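Local coordinates for PAN2-PAN3 deadenylation complex catalytic subunit pan2 (Neurospora crassa, PDB 4CZX), which probably shortens the poly(A) tails of mRNA as the catalytic subunit of the PAN deadenylation complex, this chain being the N-terminal WD40 domain of that subunit, at residues A[266-271]-A[302-307]. Sequence-based numbering, arbitrary orientation.
Sequences GQIHVT and KALADN
Leu304 CD2 lies 4.2 Å from Ile268 CD1 and 4.3 Å from Gly266 CA, and these two approaches define the contact, which buries just 134 Å² over both segments. Along Leu304, the bond from CA to CB is directed toward the other strand, yet CB is still 6.4 Å from Gly266 CA. One bond further, CG stands 4.8 Å from Ile268 CD1, so contact is made by the methyls. The branch then divides: CD2 meets both the glycine CA and the isoleucine tip, in directions nearly at right angles, while CD1 lies alongside the same tip, with Leu304 CD1 and Ile268 CD1 4.3 Å apart. Ile268 answers with its long branch, whose extended chi2 of 177° carries CD1 out toward both leucine methyls.

No hydrogen bond crosses between the segments; even the CA atoms of Gly266 and Leu304 are 7.8 Å apart, beyond strand pairing. The O of Gly266 accepts a hydrogen bond from Thr284 OG1. On the far side of strand 267-272, His269 NE2 donates to Gln267 OE1 over 2.9 Å, in the imidazole plane but tilted 28° from the carbonyl plane.

Val262 touches both Ile268 and Leu304 and extends the apolar patch. Each strand belongs to a separate four-stranded antiparallel unit, short strand 2-3 adding an edge to the first. Strand 302-306 sits in the sheet that the N-terminal strand 10-16 completes, the closure that joins chain ends in a seven-bladed WD40 beta-propeller, and the contact is hydrophobic packing between its neighbouring blades.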
loop_
_atom_site.group_PDB
_atom_site.type_symbol
_atom_site.label_atom_id
_atom_site.label_comp_id
_atom_site.label_asym_id
_atom_site.label_seq_id
_atom_site.Cartn_x
_atom_site.Cartn_y
_atom_site.Cartn_z
ATOM N N GLY A 266 39.742 -17.492 -4.094
ATOM C CA GLY A 266 40.204 -16.191 -4.559
ATOM C C GLY A 266 41.663 -16.153 -4.984
ATOM O O GLY A 266 42.232 -15.073 -5.170
ATOM N N GLN A 267 42.277 -17.324 -5.129
ATOM C CA GLN A 267 43.619 -17.399 -5.692
ATOM C C GLN A 267 43.545 -17.223 -7.201
ATOM O O GLN A 267 42.721 -17.850 -7.865
ATOM C CB GLN A 267 44.296 -18.724 -5.349
ATOM C CG GLN A 267 45.662 -18.877 -5.996
ATOM C CD GLN A 267 46.380 -20.143 -5.578
ATOM O OE1 GLN A 267 47.410 -20.499 -6.155
ATOM N NE2 GLN A 267 45.843 -20.831 -4.569
ATOM N N ILE A 268 44.406 -16.364 -7.734
ATOM C CA ILE A 268 44.377 -16.020 -9.149
ATOM C C ILE A 268 45.728 -16.271 -9.822
ATOM O O ILE A 268 46.774 -15.902 -9.283
ATOM C CB ILE A 268 43.985 -14.544 -9.351
ATOM C CG1 ILE A 268 42.573 -14.287 -8.817
ATOM C CG2 ILE A 268 44.073 -14.153 -10.815
ATOM C CD1 ILE A 268 42.151 -12.845 -8.925
ATOM N N HIS A 269 45.700 -16.923 -10.982
ATOM C CA HIS A 269 46.889 -17.052 -11.821
ATOM C C HIS A 269 46.686 -16.279 -13.111
ATOM O O HIS A 269 45.643 -16.409 -13.754
ATOM C CB HIS A 269 47.197 -18.511 -12.156
ATOM C CG HIS A 269 47.599 -19.340 -10.975
ATOM N ND1 HIS A 269 48.175 -20.585 -11.110
ATOM C CD2 HIS A 269 47.503 -19.111 -9.645
ATOM C CE1 HIS A 269 48.423 -21.085 -9.912
ATOM N NE2 HIS A 269 48.019 -20.212 -9.005
ATOM N N VAL A 270 47.680 -15.479 -13.484
ATOM C CA VAL A 270 47.677 -14.819 -14.782
ATOM C C VAL A 270 48.667 -15.600 -15.623
ATOM O O VAL A 270 49.872 -15.558 -15.368
ATOM C CB VAL A 270 48.058 -13.334 -14.689
ATOM C CG1 VAL A 270 48.014 -12.691 -16.064
ATOM C CG2 VAL A 270 47.109 -12.607 -13.748
ATOM N N THR A 271 48.158 -16.349 -16.595
ATOM C CA THR A 271 48.964 -17.372 -17.255
ATOM C C THR A 271 48.926 -17.290 -18.768
ATOM O O THR A 271 47.852 -17.253 -19.372
ATOM C CB THR A 271 48.499 -18.785 -16.859
ATOM O OG1 THR A 271 48.460 -18.894 -15.432
ATOM C CG2 THR A 271 49.440 -19.842 -17.428
ATOM N N LYS A 302 39.949 -6.158 -11.806
ATOM C CA LYS A 302 39.477 -7.524 -11.591
ATOM C C LYS A 302 38.395 -7.534 -10.520
ATOM O O LYS A 302 38.612 -7.040 -9.414
ATOM C CB LYS A 302 40.616 -8.457 -11.159
ATOM C CG LYS A 302 41.563 -8.901 -12.274
ATOM C CD LYS A 302 42.535 -7.801 -12.691
ATOM C CE LYS A 302 43.618 -8.354 -13.608
ATOM N NZ LYS A 302 44.623 -7.316 -14.011
ATOM N N ALA A 303 37.242 -8.106 -10.839
ATOM C CA ALA A 303 36.129 -8.137 -9.884
ATOM C C ALA A 303 35.775 -9.560 -9.503
ATOM O O ALA A 303 35.747 -10.437 -10.358
ATOM C CB ALA A 303 34.913 -7.432 -10.460
ATOM N N LEU A 304 35.477 -9.765 -8.219
ATOM C CA LEU A 304 35.143 -11.079 -7.685
ATOM C C LEU A 304 33.958 -10.962 -6.733
ATOM O O LEU A 304 33.981 -10.132 -5.824
ATOM C CB LEU A 304 36.335 -11.693 -6.943
ATOM C CG LEU A 304 37.648 -11.985 -7.672
ATOM C CD1 LEU A 304 38.519 -10.736 -7.807
ATOM C CD2 LEU A 304 38.405 -13.078 -6.942
ATOM N N ALA A 305 32.925 -11.774 -6.936
ATOM C CA ALA A 305 31.801 -11.779 -6.006
ATOM C C ALA A 305 31.811 -13.076 -5.222
ATOM O O ALA A 305 32.095 -14.133 -5.793
ATOM C CB ALA A 305 30.471 -11.606 -6.743
ATOM N N ASP A 306 31.517 -13.003 -3.920
ATOM C CA ASP A 306 31.561 -14.202 -3.086
ATOM C C ASP A 306 30.188 -14.575 -2.538
ATOM O O ASP A 306 29.218 -13.823 -2.687
ATOM C CB ASP A 306 32.585 -14.053 -1.939
ATOM C CG ASP A 306 32.168 -13.054 -0.851
ATOM O OD1 ASP A 306 30.978 -12.696 -0.718
ATOM O OD2 ASP A 306 33.067 -12.628 -0.093
ATOM N N ASN A 307 30.104 -15.735 -1.892
ATOM C CA ASN A 307 28.799 -16.215 -1.462
ATOM C C ASN A 307 28.347 -15.555 -0.162
ATOM O O ASN A 307 27.286 -15.880 0.360
ATOM C CB ASN A 307 28.807 -17.743 -1.329
ATOM C CG ASN A 307 29.603 -18.227 -0.148
ATOM O OD1 ASN A 307 30.486 -17.537 0.351
ATOM N ND2 ASN A 307 29.287 -19.429 0.314
#